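Local coordinates for protein Myo-inositol dehydrogenase (Corynebacterium glutamicum, PDB 3EUW) that probably oxidises myo-inositol at C2 with NAD+ as acceptor, as a tetrameric oxidoreductase of the Gfo/Idh/MocA family, at residues S153-P158 and N229-S234; I170-T175 and L316-L321. All coordinates share one frame; numbering follows the deposited sequence.

Contact 1: S153-P158 and N229-S234; sequences SRDPAP and NSRHCS
Asp155 and Arg231 lie side by side and point the same way, just past the ends of two parallel strands, and a salt bridge joins their tips: Arg231 NH1 stands 2.9 Å from Asp155 OD2. The carboxylate oxygen meets the guanidinium at its edge, in its plane, but the two flat groups are turned 55° apart and the hydrogen bond within the pair is weak. A bend at chi2 (-63°) folds the Arg231 chain, whose CB leaves the backbone away from 153-158, back alongside Asp155; its NH2 is gripped by Asp173, so the guanidinium is shared between two carboxylates. Behind this pair the strands run in parallel register, Ser153 beside Asn229 and Arg154 beside Ser230. Ser230 N donates to Ser153 O (3.2 Å) and Asp155 N to Ser230 O (3.0 Å), while Asn229 CA brings a CA-H...O contact to Ser153 O. On one face of the sheet Arg154 CG rests against Ser230 CB at 3.6 Å; Cys233 CB, from the loop beyond, meets Arg154 CB at 3.9 Å. Beyond the strands a hydrogen bond from Cys233 N to Pro156 O (2.9 Å), arriving from above the carbonyl plane, joins the two departing loops, and Pro158 CD packs on Arg231 O at 3.4 Å. The strands are 146-154 and 224-230, neighbours in the mixed sheet of the C-terminal domain. Helix 169-185 lies on the face carrying Ser153 and Asn229, where Ser153 OG bonds to Asp178. The face carrying Arg154 and Ser230 meets a second subunit: Gln148 and Glu242 of that subunit bind the Arg154 guanidinium, and its Phe244 makes a cation-pi contact with it.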
loop_
_atom_site.group_PDB
_atom_site.type_symbol
_atom_site.label_atom_id
_atom_site.label_comp_id
_atom_site.label_asym_id
_atom_site.label_seq_id
_atom_site.Cartn_x
_atom_site.Cartn_y
_atom_site.Cartn_z
ATOM N N SER A 153 -19.256 -1.648 -4.971
ATOM C CA SER A 153 -19.834 -0.432 -4.453
ATOM C C SER A 153 -20.660 -0.743 -3.205
ATOM O O SER A 153 -21.559 -1.591 -3.221
ATOM C CB SER A 153 -20.735 0.207 -5.511
ATOM O OG SER A 153 -20.015 0.507 -6.697
ATOM N N ARG A 154 -20.340 -0.062 -2.119
ATOM C CA ARG A 154 -21.084 -0.248 -0.888
ATOM C C ARG A 154 -21.379 1.111 -0.271
ATOM O O ARG A 154 -20.466 1.891 0.008
ATOM C CB ARG A 154 -20.290 -1.117 0.091
ATOM C CG ARG A 154 -19.993 -2.512 -0.439
ATOM C CD ARG A 154 -19.065 -3.268 0.521
ATOM N NE ARG A 154 -18.947 -4.684 0.195
ATOM C CZ ARG A 154 -17.802 -5.357 0.164
ATOM N NH1 ARG A 154 -16.647 -4.749 0.446
ATOM N NH2 ARG A 154 -17.811 -6.635 -0.168
ATOM N N ASP A 155 -22.658 1.406 -0.088
ATOM C CA ASP A 155 -23.032 2.669 0.515
ATOM C C ASP A 155 -22.737 2.588 2.007
ATOM O O ASP A 155 -22.786 1.506 2.599
ATOM C CB ASP A 155 -24.521 2.955 0.319
ATOM C CG ASP A 155 -24.856 3.362 -1.090
ATOM O OD1 ASP A 155 -23.934 3.469 -1.929
ATOM O OD2 ASP A 155 -26.056 3.583 -1.352
ATOM N N PRO A 156 -22.416 3.732 2.626
ATOM C CA PRO A 156 -22.119 3.804 4.056
ATOM C C PRO A 156 -23.302 3.284 4.861
ATOM O O PRO A 156 -23.124 2.515 5.803
ATOM C CB PRO A 156 -21.888 5.299 4.289
ATOM C CG PRO A 156 -21.285 5.737 2.994
ATOM C CD PRO A 156 -22.143 5.021 1.964
ATOM N N ALA A 157 -24.508 3.705 4.483
ATOM C CA ALA A 157 -25.731 3.279 5.181
ATOM C C ALA A 157 -26.975 3.455 4.317
ATOM O O ALA A 157 -26.935 4.126 3.290
ATOM C CB ALA A 157 -25.902 4.078 6.491
ATOM N N PRO A 158 -28.097 2.836 4.711
ATOM C CA PRO A 158 -29.320 2.983 3.917
ATOM C C PRO A 158 -29.799 4.435 3.955
ATOM O O PRO A 158 -29.590 5.141 4.943
ATOM C CB PRO A 158 -30.311 2.056 4.625
ATOM C CG PRO A 158 -29.422 1.010 5.244
ATOM C CD PRO A 158 -28.277 1.831 5.772
ATOM N N ASN A 229 -22.721 -5.103 -4.616
ATOM C CA ASN A 229 -23.310 -3.969 -3.909
ATOM C C ASN A 229 -23.729 -4.339 -2.482
ATOM O O ASN A 229 -24.059 -5.501 -2.192
ATOM C CB ASN A 229 -24.574 -3.474 -4.616
ATOM C CG ASN A 229 -24.298 -2.692 -5.888
ATOM O OD1 ASN A 229 -23.173 -2.247 -6.174
ATOM N ND2 ASN A 229 -25.356 -2.499 -6.658
ATOM N N SER A 230 -23.705 -3.348 -1.597
ATOM C CA SER A 230 -24.175 -3.517 -0.228
ATOM C C SER A 230 -24.699 -2.176 0.205
ATOM O O SER A 230 -24.157 -1.150 -0.186
ATOM C CB SER A 230 -23.090 -3.933 0.746
ATOM O OG SER A 230 -23.662 -3.944 2.041
ATOM N N ARG A 231 -25.744 -2.184 1.017
ATOM C CA ARG A 231 -26.349 -0.956 1.475
ATOM C C ARG A 231 -25.741 -0.333 2.739
ATOM O O ARG A 231 -26.254 0.663 3.242
ATOM C CB ARG A 231 -27.860 -1.165 1.630
ATOM C CG ARG A 231 -28.641 -1.068 0.313
ATOM C CD ARG A 231 -28.530 0.336 -0.302
ATOM N NE ARG A 231 -29.588 0.596 -1.278
ATOM C CZ ARG A 231 -29.656 1.671 -2.064
ATOM N NH1 ARG A 231 -28.731 2.609 -2.000
ATOM N NH2 ARG A 231 -30.649 1.803 -2.931
ATOM N N HIS A 232 -24.680 -0.934 3.273
ATOM C CA HIS A 232 -23.966 -0.341 4.405
ATOM C C HIS A 232 -22.482 -0.680 4.321
ATOM O O HIS A 232 -22.092 -1.627 3.632
ATOM C CB HIS A 232 -24.559 -0.728 5.774
ATOM C CG HIS A 232 -24.373 -2.161 6.165
ATOM N ND1 HIS A 232 -24.827 -2.660 7.364
ATOM C CD2 HIS A 232 -23.771 -3.194 5.526
ATOM C CE1 HIS A 232 -24.511 -3.942 7.455
ATOM N NE2 HIS A 232 -23.869 -4.288 6.354
ATOM N N CYS A 233 -21.653 0.108 4.997
ATOM C CA CYS A 233 -20.211 -0.094 4.956
ATOM C C CYS A 233 -19.595 0.704 6.093
ATOM O O CYS A 233 -19.628 1.929 6.090
ATOM C CB CYS A 233 -19.662 0.391 3.615
ATOM S SG CYS A 233 -17.886 0.162 3.384
ATOM N N SER A 234 -19.014 -0.003 7.053
ATOM C CA SER A 234 -18.456 0.628 8.239
ATOM C C SER A 234 -17.292 1.590 8.038
ATOM O O SER A 234 -17.135 2.527 8.814
ATOM C CB SER A 234 -18.062 -0.447 9.260
ATOM O OG SER A 234 -17.047 -1.294 8.759
#

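Contact 2: I170-T175 and L316-L321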
loop_
_atom_site.group_PDB
_atom_site.type_symbol
_atom_site.label_atom_id
_atom_site.label_comp_id
_atom_site.label_asym_id
_atom_site.label_seq_id
_atom_site.Cartn_x
_atom_site.Cartn_y
_atom_site.Cartn_z
ATOM N N ILE A 170 -32.951 -1.321 -5.015
ATOM C CA ILE A 170 -31.505 -1.225 -5.100
ATOM C C ILE A 170 -30.944 -1.176 -6.538
ATOM O O ILE A 170 -30.043 -0.392 -6.821
ATOM C CB ILE A 170 -30.860 -2.387 -4.302
ATOM C CG1 ILE A 170 -29.361 -2.154 -4.134
ATOM C CG2 ILE A 170 -31.141 -3.714 -4.982
ATOM C CD1 ILE A 170 -28.710 -3.099 -3.105
ATOM N N PHE A 171 -31.489 -1.989 -7.439
ATOM C CA PHE A 171 -31.022 -2.023 -8.830
ATOM C C PHE A 171 -31.255 -0.717 -9.596
ATOM O O PHE A 171 -30.349 -0.224 -10.265
ATOM C CB PHE A 171 -31.689 -3.177 -9.595
ATOM C CG PHE A 171 -31.355 -4.535 -9.050
ATOM C CD1 PHE A 171 -30.056 -5.030 -9.130
ATOM C CD2 PHE A 171 -32.339 -5.324 -8.464
ATOM C CE1 PHE A 171 -29.749 -6.285 -8.643
ATOM C CE2 PHE A 171 -32.036 -6.579 -7.975
ATOM C CZ PHE A 171 -30.744 -7.064 -8.064
ATOM N N ARG A 172 -32.457 -0.157 -9.507
ATOM C CA ARG A 172 -32.756 1.094 -10.203
ATOM C C ARG A 172 -32.134 2.321 -9.525
ATOM O O ARG A 172 -31.816 3.308 -10.185
ATOM C CB ARG A 172 -34.274 1.311 -10.306
ATOM C CG ARG A 172 -35.047 0.220 -11.045
ATOM C CD ARG A 172 -36.477 0.671 -11.314
ATOM N NE ARG A 172 -37.326 -0.373 -11.891
ATOM C CZ ARG A 172 -38.057 -1.230 -11.180
ATOM N NH1 ARG A 172 -38.052 -1.183 -9.855
ATOM N NH2 ARG A 172 -38.811 -2.130 -11.798
ATOM N N ASP A 173 -31.943 2.248 -8.212
ATOM C CA ASP A 173 -31.395 3.364 -7.439
ATOM C C ASP A 173 -29.882 3.347 -7.193
ATOM O O ASP A 173 -29.236 4.400 -7.212
ATOM C CB ASP A 173 -32.127 3.440 -6.094
ATOM C CG ASP A 173 -31.659 4.606 -5.229
ATOM O OD1 ASP A 173 -31.931 5.776 -5.588
ATOM O OD2 ASP A 173 -31.024 4.348 -4.189
HETATM N N MSE A 174 -29.321 2.164 -6.950
HETATM C CA MSE A 174 -27.895 2.033 -6.689
HETATM C C MSE A 174 -27.091 1.358 -7.803
HETATM O O MSE A 174 -26.236 1.983 -8.415
HETATM C CB MSE A 174 -27.685 1.248 -5.403
HETATM C CG MSE A 174 -26.240 1.226 -4.954
HETATM SE SE MSE A 174 -26.077 0.125 -3.363
HETATM C CE MSE A 174 -24.094 0.206 -3.143
ATOM N N THR A 175 -27.362 0.081 -8.057
ATOM C CA THR A 175 -26.640 -0.653 -9.091
ATOM C C THR A 175 -26.640 0.063 -10.439
ATOM O O THR A 175 -25.703 -0.074 -11.217
ATOM C CB THR A 175 -27.245 -2.055 -9.274
ATOM O OG1 THR A 175 -27.763 -2.504 -8.019
ATOM C CG2 THR A 175 -26.186 -3.049 -9.747
ATOM N N LEU A 316 -31.132 -2.386 -17.996
ATOM C CA LEU A 316 -30.247 -3.368 -17.383
ATOM C C LEU A 316 -30.687 -3.547 -15.934
ATOM O O LEU A 316 -30.746 -4.668 -15.421
ATOM C CB LEU A 316 -28.785 -2.903 -17.430
ATOM C CG LEU A 316 -28.063 -2.890 -18.787
ATOM C CD1 LEU A 316 -26.609 -2.442 -18.590
ATOM C CD2 LEU A 316 -28.091 -4.277 -19.416
ATOM N N ALA A 317 -31.010 -2.440 -15.269
ATOM C CA ALA A 317 -31.454 -2.539 -13.882
ATOM C C ALA A 317 -32.747 -3.368 -13.830
ATOM O O ALA A 317 -32.920 -4.201 -12.941
ATOM C CB ALA A 317 -31.672 -1.148 -13.283
ATOM N N ASN A 318 -33.648 -3.156 -14.786
ATOM C CA ASN A 318 -34.892 -3.927 -14.788
ATOM C C ASN A 318 -34.580 -5.398 -15.044
ATOM O O ASN A 318 -35.192 -6.284 -14.441
ATOM C CB ASN A 318 -35.880 -3.397 -15.838
ATOM C CG ASN A 318 -36.478 -2.055 -15.446
ATOM O OD1 ASN A 318 -36.519 -1.715 -14.269
ATOM N ND2 ASN A 318 -36.962 -1.300 -16.428
ATOM N N ALA A 319 -33.613 -5.662 -15.921
ATOM C CA ALA A 319 -33.244 -7.038 -16.209
ATOM C C ALA A 319 -32.674 -7.675 -14.948
ATOM O O ALA A 319 -32.928 -8.855 -14.678
ATOM C CB ALA A 319 -32.229 -7.104 -17.343
ATOM N N CYS A 320 -31.918 -6.892 -14.173
ATOM C CA CYS A 320 -31.322 -7.380 -12.925
ATOM C C CYS A 320 -32.402 -7.809 -11.946
ATOM O O CYS A 320 -32.359 -8.919 -11.420
ATOM C CB CYS A 320 -30.462 -6.307 -12.246
ATOM S SG CYS A 320 -28.844 -6.010 -12.977
ATOM N N LEU A 321 -33.360 -6.918 -11.698
ATOM C CA LEU A 321 -34.457 -7.197 -10.782
ATOM C C LEU A 321 -35.199 -8.455 -11.198
ATOM O O LEU A 321 -35.509 -9.305 -10.367
ATOM C CB LEU A 321 -35.445 -6.020 -10.743
ATOM C CG LEU A 321 -36.668 -6.182 -9.827
ATOM C CD1 LEU A 321 -36.214 -6.375 -8.393
ATOM C CD2 LEU A 321 -37.564 -4.960 -9.929
#
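In the helical layer against the mixed sheet of the C-terminal domain, Phe171 of helix 169-185 and Cys320 of helix 307-326 meet where the two helices cross, their axes 8.4 Å apart and their directions 133° from each other. Cys320 CB sits over one face of the Phe171 ring in a CH-pi contact, 3.8 Å from the ring centroid and 3.4 Å from Phe171 CD1. Cys320 SG lies obliquely to the same ring, a more distant sulfur-aromatic contact. Leu321 N also stands over this face, near the rim, and Ile170 CG2 lies on the opposite one. The small Ala317 lets the backbones draw close: its CB touches Phe171 O at 3.4 Å. At the margin Arg172, extended from CG to NE, crosses Asn318 at about a right angle and donates from NE to Asn318 OD1 (2.8 Å). The donor is nearly in line with the amide C=O, whereas the oxygen is tilted 30° out of the guanidinium plane. Leu321 CD2 reaches Arg172 NH2 at 3.6 Å, and Arg172 NH1 bonds to Gly168 O. The chemistry thus grades from a buried, apolar centre to a partly exposed polar edge, where hydrogen bonds from NE and NH1 fix the guanidinium and its aliphatic neighbour, Leu321, packs against it.

Overall arrangement
Both contacts involve the C-terminal domain and meet through helix 169-185, their centres about 16 Å apart. Contact 1 lies within the mixed sheet and at its loop end, contact 2 in the helices against that sheet. Each pairs a buried part with a partly exposed polar edge, but contact 1 relies on backbone hydrogen bonds and charge, contact 2 on aromatic and apolar packing with one side-chain bond. Asp173 and selenomethionine Met174, which take no part across contact 2, face contact 1: Met174 CE comes within 3.1 Å of Ser153 O. Only contact 1 is touched by other subunits of the tetramer.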